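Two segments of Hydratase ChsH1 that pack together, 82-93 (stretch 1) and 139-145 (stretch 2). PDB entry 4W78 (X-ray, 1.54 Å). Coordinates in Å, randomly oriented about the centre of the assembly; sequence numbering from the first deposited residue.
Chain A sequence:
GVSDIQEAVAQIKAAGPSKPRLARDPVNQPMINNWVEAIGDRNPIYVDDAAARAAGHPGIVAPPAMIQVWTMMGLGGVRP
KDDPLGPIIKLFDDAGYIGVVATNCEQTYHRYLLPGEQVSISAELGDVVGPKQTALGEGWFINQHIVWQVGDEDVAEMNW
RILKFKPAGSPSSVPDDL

Stretch 1, residues 82-93: DDPLGPIIKLFD
Stretch 2 139-145: GWFINQH

A helix laid on a strand meets it through alternate strand residues, and Hydratase ChsH1 illustrates the principle. The helix through Leu85–Asp93 runs nearly antiparallel to strand 139–145 (172°), the axes 10.8 Å apart at closest approach. No direct hydrogen bond crosses between them, so side-chain packing and one water carry the contact.

Gly139, extended at phi/psi -159/176, makes no contact. Trp140 (-124/138; chi1 m, chi2 70°) points toward the helix and lies opposite Phe92, their CA atoms 8.3 Å apart. Phe92 (chi1 m, chi2 -73°) places CE1 over one face of the indole, 3.2 Å from Trp140 CG; the ring planes meet obliquely at 46°. Phe141 points away, as strand alternation requires. Ile142 (-126/121; chi1 m, chi2 129°) points back, its CD1 lying 3.8 Å from Phe92 CE2 and 3.9 Å from Ile88 CG2 (Ile88 m, m). Asn143 is out of reach.

Gln144 (-131/144; m, t, chi3 -90°) reaches the beginning of the helix, with OE1 3.4 Å from Leu85 CD2 (Leu85 t, p). Asp83 (chi1 t) caps the helix, OD1 accepting from Leu85 N at 3.1 Å. A water donates to Asp83 OD1 and accepts from Gln144 NE2, 2.6 Å from each, bridging a 4.3 Å gap between those atoms. His145 makes no contact.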

ATOM      1  N   ASP A  82     -25.645   8.599  -1.771  1.00 22.03           N
ATOM      2  CA  ASP A  82     -25.939  10.007  -1.516  1.00 23.07           C
ATOM      3  C   ASP A  82     -24.781  10.964  -1.720  1.00 19.89           C
ATOM      4  O   ASP A  82     -24.867  12.129  -1.335  1.00 20.78           O
ATOM      5  CB  ASP A  82     -26.527  10.200  -0.133  1.00 24.14           C
ATOM      6  CG  ASP A  82     -25.615   9.777   0.983  1.00 25.16           C
ATOM      7  OD1 ASP A  82     -24.508   9.261   0.738  1.00 24.24           O
ATOM      8  OD2 ASP A  82     -26.055   9.968   2.142  1.00 29.73           O
ATOM      9  N   ASP A  83     -23.709  10.469  -2.313  1.00 17.95           N
ATOM     10  CA  ASP A  83     -22.546  11.286  -2.614  1.00 16.87           C
ATOM     11  C   ASP A  83     -22.932  12.190  -3.785  1.00 17.60           C
ATOM     12  O   ASP A  83     -23.356  11.713  -4.834  1.00 19.50           O
ATOM     13  CB  ASP A  83     -21.396  10.353  -2.981  1.00 21.05           C
ATOM     14  CG  ASP A  83     -20.127  11.087  -3.357  1.00 25.84           C
ATOM     15  OD1 ASP A  83     -20.071  12.327  -3.243  1.00 25.20           O
ATOM     16  OD2 ASP A  83     -19.169  10.398  -3.761  1.00 29.56           O
ATOM     17  N   PRO A  84     -22.816  13.511  -3.606  1.00 17.83           N
ATOM     18  CA  PRO A  84     -23.263  14.380  -4.698  1.00 18.73           C
ATOM     19  C   PRO A  84     -22.335  14.358  -5.910  1.00 16.20           C
ATOM     20  O   PRO A  84     -22.752  14.847  -6.958  1.00 18.50           O
ATOM     21  CB  PRO A  84     -23.273  15.776  -4.051  1.00 21.35           C
ATOM     22  CG  PRO A  84     -22.276  15.674  -2.941  1.00 22.23           C
ATOM     23  CD  PRO A  84     -22.446  14.273  -2.404  1.00 20.24           C
ATOM     24  N   LEU A  85     -21.133  13.804  -5.774  1.00 18.42           N
ATOM     25  CA  LEU A  85     -20.158  13.837  -6.868  1.00 21.54           C
ATOM     26  C   LEU A  85     -20.553  12.910  -8.012  1.00 20.22           C
ATOM     27  O   LEU A  85     -20.367  13.248  -9.170  1.00 19.89           O
ATOM     28  CB  LEU A  85     -18.747  13.523  -6.370  1.00 26.22           C
ATOM     29  CG  LEU A  85     -17.600  13.761  -7.362  1.00 28.95           C
ATOM     30  CD1 LEU A  85     -17.694  15.144  -8.006  1.00 28.57           C
ATOM     31  CD2 LEU A  85     -16.274  13.607  -6.648  1.00 30.51           C
ATOM     32  N   GLY A  86     -21.104  11.749  -7.678  1.00 21.80           N
ATOM     33  CA  GLY A  86     -21.602  10.825  -8.690  1.00 23.32           C
ATOM     34  C   GLY A  86     -22.510  11.464  -9.725  1.00 22.54           C
ATOM     35  O   GLY A  86     -22.227  11.414 -10.924  1.00 21.80           O
ATOM     36  N   PRO A  87     -23.629  12.058  -9.277  1.00 20.20           N
ATOM     37  CA  PRO A  87     -24.564  12.733 -10.179  1.00 21.83           C
ATOM     38  C   PRO A  87     -23.920  13.882 -10.956  1.00 20.51           C
ATOM     39  O   PRO A  87     -24.280  14.098 -12.117  1.00 22.66           O
ATOM     40  CB  PRO A  87     -25.629  13.280  -9.230  1.00 27.74           C
ATOM     41  CG  PRO A  87     -25.553  12.406  -8.031  1.00 27.17           C
ATOM     42  CD  PRO A  87     -24.163  11.931  -7.910  1.00 23.65           C
ATOM     43  N   ILE A  88     -23.004  14.607 -10.320  1.00 18.64           N
ATOM     44  CA  ILE A  88     -22.332  15.729 -10.962  1.00 21.26           C
ATOM     45  C   ILE A  88     -21.432  15.251 -12.092  1.00 20.42           C
ATOM     46  O   ILE A  88     -21.454  15.814 -13.193  1.00 20.94           O
ATOM     47  CB  ILE A  88     -21.512  16.537  -9.945  1.00 24.28           C
ATOM     48  CG1 ILE A  88     -22.436  17.455  -9.161  1.00 25.45           C
ATOM     49  CG2 ILE A  88     -20.424  17.360 -10.642  1.00 28.01           C
ATOM     50  CD1 ILE A  88     -23.004  18.580  -9.998  1.00 27.39           C
ATOM     51  N   ILE A  89     -20.663  14.200 -11.828  1.00 22.88           N
ATOM     52  CA  ILE A  89     -19.791  13.640 -12.862  1.00 26.12           C
ATOM     53  C   ILE A  89     -20.598  13.126 -14.057  1.00 24.92           C
ATOM     54  O   ILE A  89     -20.241  13.382 -15.205  1.00 26.63           O
ATOM     55  CB  ILE A  89     -18.885  12.514 -12.317  1.00 26.45           C
ATOM     56  CG1 ILE A  89     -17.927  13.053 -11.251  1.00 26.56           C
ATOM     57  CG2 ILE A  89     -18.116  11.841 -13.466  1.00 29.18           C
ATOM     58  CD1 ILE A  89     -17.055  14.219 -11.697  1.00 29.07           C
ATOM     59  N   LYS A  90     -21.696  12.416 -13.795  1.00 23.39           N
ATOM     60  CA  LYS A  90     -22.576  11.961 -14.870  1.00 25.92           C
ATOM     61  C   LYS A  90     -23.153  13.115 -15.694  1.00 26.13           C
ATOM     62  O   LYS A  90     -23.164  13.061 -16.921  1.00 26.58           O
ATOM     63  CB  LYS A  90     -23.715  11.102 -14.307  1.00 27.95           C
ATOM     64  CG  LYS A  90     -24.659  10.528 -15.364  1.00 32.22           C
ATOM     65  CD  LYS A  90     -23.951   9.527 -16.266  1.00 36.13           C
ATOM     66  CE  LYS A  90     -24.942   8.593 -16.959  1.00 37.87           C
ATOM     67  NZ  LYS A  90     -26.026   9.314 -17.684  1.00 40.40           N
ATOM     68  N   LEU A  91     -23.640  14.146 -15.011  1.00 23.02           N
ATOM     69  CA  LEU A  91     -24.182  15.329 -15.663  1.00 26.03           C
ATOM     70  C   LEU A  91     -23.181  15.897 -16.667  1.00 26.54           C
ATOM     71  O   LEU A  91     -23.516  16.096 -17.834  1.00 27.48           O
ATOM     72  CB  LEU A  91     -24.525  16.393 -14.613  1.00 26.12           C
ATOM     73  CG  LEU A  91     -25.098  17.726 -15.094  1.00 26.55           C
ATOM     74  CD1 LEU A  91     -26.479  17.520 -15.712  1.00 26.82           C
ATOM     75  CD2 LEU A  91     -25.149  18.734 -13.947  1.00 27.32           C
ATOM     76  N   PHE A  92     -21.950  16.133 -16.212  1.00 24.22           N
ATOM     77  CA  PHE A  92     -20.937  16.756 -17.076  1.00 22.29           C
ATOM     78  C   PHE A  92     -20.367  15.840 -18.154  1.00 23.59           C
ATOM     79  O   PHE A  92     -20.085  16.293 -19.271  1.00 25.39           O
ATOM     80  CB  PHE A  92     -19.837  17.429 -16.245  1.00 20.72           C
ATOM     81  CG  PHE A  92     -20.307  18.685 -15.580  1.00 21.18           C
ATOM     82  CD1 PHE A  92     -20.523  19.828 -16.333  1.00 23.75           C
ATOM     83  CD2 PHE A  92     -20.588  18.714 -14.222  1.00 22.25           C
ATOM     84  CE1 PHE A  92     -20.991  20.983 -15.738  1.00 26.89           C
ATOM     85  CE2 PHE A  92     -21.048  19.875 -13.619  1.00 23.03           C
ATOM     86  CZ  PHE A  92     -21.248  21.009 -14.375  1.00 24.75           C
ATOM     87  N   ASP A  93     -20.228  14.556 -17.840  1.00 25.84           N
ATOM     88  CA  ASP A  93     -19.850  13.577 -18.859  1.00 28.11           C
ATOM     89  C   ASP A  93     -20.865  13.558 -19.994  1.00 29.63           C
ATOM     90  O   ASP A  93     -20.498  13.506 -21.175  1.00 29.33           O
ATOM     91  CB  ASP A  93     -19.743  12.176 -18.257  1.00 28.60           C
ATOM     92  CG  ASP A  93     -18.461  11.970 -17.482  1.00 31.63           C
ATOM     93  OD1 ASP A  93     -17.568  12.841 -17.556  1.00 31.75           O
ATOM     94  OD2 ASP A  93     -18.341  10.929 -16.802  1.00 35.37           O
ATOM     95  N   GLY A 139     -14.685  24.226 -20.052  1.00 27.41           N
ATOM     96  CA  GLY A 139     -14.994  23.412 -18.894  1.00 25.29           C
ATOM     97  C   GLY A 139     -15.813  24.088 -17.813  1.00 25.21           C
ATOM     98  O   GLY A 139     -16.127  25.278 -17.884  1.00 25.79           O
ATOM     99  N   TRP A 140     -16.161  23.303 -16.803  1.00 22.15           N
ATOM    100  CA  TRP A 140     -16.877  23.798 -15.634  1.00 21.39           C
ATOM    101  C   TRP A 140     -16.081  23.465 -14.396  1.00 19.61           C
ATOM    102  O   TRP A 140     -15.544  22.367 -14.282  1.00 19.17           O
ATOM    103  CB  TRP A 140     -18.230  23.107 -15.516  1.00 20.32           C
ATOM    104  CG  TRP A 140     -19.239  23.564 -16.511  1.00 22.77           C
ATOM    105  CD1 TRP A 140     -19.236  23.323 -17.855  1.00 24.71           C
ATOM    106  CD2 TRP A 140     -20.422  24.315 -16.237  1.00 23.89           C
ATOM    107  NE1 TRP A 140     -20.344  23.886 -18.437  1.00 28.12           N
ATOM    108  CE2 TRP A 140     -21.090  24.501 -17.465  1.00 28.40           C
ATOM    109  CE3 TRP A 140     -20.987  24.845 -15.071  1.00 26.06           C
ATOM    110  CZ2 TRP A 140     -22.290  25.202 -17.563  1.00 30.15           C
ATOM    111  CZ3 TRP A 140     -22.181  25.543 -15.170  1.00 27.68           C
ATOM    112  CH2 TRP A 140     -22.817  25.717 -16.409  1.00 29.01           C
ATOM    113  N   PHE A 141     -15.993  24.405 -13.462  1.00 19.21           N
ATOM    114  CA  PHE A 141     -15.333  24.120 -12.194  1.00 18.06           C
ATOM    115  C   PHE A 141     -16.359  23.688 -11.167  1.00 17.83           C
ATOM    116  O   PHE A 141     -17.436  24.279 -11.078  1.00 19.47           O
ATOM    117  CB  PHE A 141     -14.571  25.347 -11.680  1.00 18.61           C
ATOM    118  CG  PHE A 141     -13.377  25.729 -12.527  1.00 20.64           C
ATOM    119  CD1 PHE A 141     -12.149  25.145 -12.297  1.00 21.92           C
ATOM    120  CD2 PHE A 141     -13.492  26.672 -13.533  1.00 25.25           C
ATOM    121  CE1 PHE A 141     -11.044  25.495 -13.057  1.00 24.50           C
ATOM    122  CE2 PHE A 141     -12.392  27.024 -14.304  1.00 28.94           C
ATOM    123  CZ  PHE A 141     -11.170  26.431 -14.060  1.00 27.14           C
ATOM    124  N   ILE A 142     -16.011  22.661 -10.400  1.00 16.99           N
ATOM    125  CA  ILE A 142     -16.906  22.101  -9.386  1.00 16.68           C
ATOM    126  C   ILE A 142     -16.181  22.080  -8.047  1.00 16.15           C
ATOM    127  O   ILE A 142     -15.114  21.471  -7.917  1.00 16.29           O
ATOM    128  CB  ILE A 142     -17.312  20.673  -9.748  1.00 16.96           C
ATOM    129  CG1 ILE A 142     -18.139  20.679 -11.031  1.00 19.92           C
ATOM    130  CG2 ILE A 142     -18.117  20.041  -8.612  1.00 18.08           C
ATOM    131  CD1 ILE A 142     -17.640  19.703 -12.059  1.00 22.44           C
ATOM    132  N   ASN A 143     -16.749  22.771  -7.060  1.00 15.05           N
ATOM    133  CA  ASN A 143     -16.239  22.772  -5.695  1.00 13.70           C
ATOM    134  C   ASN A 143     -17.035  21.867  -4.779  1.00 12.51           C
ATOM    135  O   ASN A 143     -18.263  21.722  -4.937  1.00 14.83           O
ATOM    136  CB  ASN A 143     -16.284  24.186  -5.122  1.00 15.46           C
ATOM    137  CG  ASN A 143     -15.343  25.129  -5.840  1.00 22.58           C
ATOM    138  OD1 ASN A 143     -14.194  25.292  -5.442  1.00 27.24           O
ATOM    139  ND2 ASN A 143     -15.821  25.732  -6.916  1.00 26.50           N
ATOM    140  N   GLN A 144     -16.345  21.255  -3.830  1.00 12.22           N
ATOM    141  CA  GLN A 144     -17.000  20.471  -2.775  1.00 11.40           C
ATOM    142  C   GLN A 144     -16.467  20.884  -1.420  1.00 12.35           C
ATOM    143  O   GLN A 144     -15.273  21.196  -1.292  1.00 16.50           O
ATOM    144  CB  GLN A 144     -16.732  18.988  -2.966  1.00 17.02           C
ATOM    145  CG  GLN A 144     -17.480  18.321  -4.100  1.00 21.19           C
ATOM    146  CD  GLN A 144     -17.160  16.841  -4.152  1.00 27.58           C
ATOM    147  OE1 GLN A 144     -16.212  16.421  -4.817  1.00 33.55           O
ATOM    148  NE2 GLN A 144     -17.924  16.048  -3.416  1.00 25.86           N
ATOM    149  N   HIS A 145     -17.328  20.891  -0.402  1.00 11.79           N
ATOM    150  CA  HIS A 145     -16.892  21.066   0.977  1.00 11.38           C
ATOM    151  C   HIS A 145     -17.032  19.725   1.689  1.00 11.12           C
ATOM    152  O   HIS A 145     -18.137  19.179   1.808  1.00 13.68           O
ATOM    153  CB  HIS A 145     -17.707  22.136   1.706  1.00 12.42           C
ATOM    154  CG  HIS A 145     -17.181  22.475   3.074  1.00 15.69           C
ATOM    155  ND1 HIS A 145     -17.982  22.965   4.076  1.00 17.68           N
ATOM    156  CD2 HIS A 145     -15.941  22.396   3.608  1.00 18.76           C
ATOM    157  CE1 HIS A 145     -17.273  23.182   5.165  1.00 22.46           C
ATOM    158  NE2 HIS A 145     -16.027  22.850   4.906  1.00 17.63           N
TER
HETATM  159  O   HOH W   1     -17.762  13.558  -2.888  1.00 23.46           O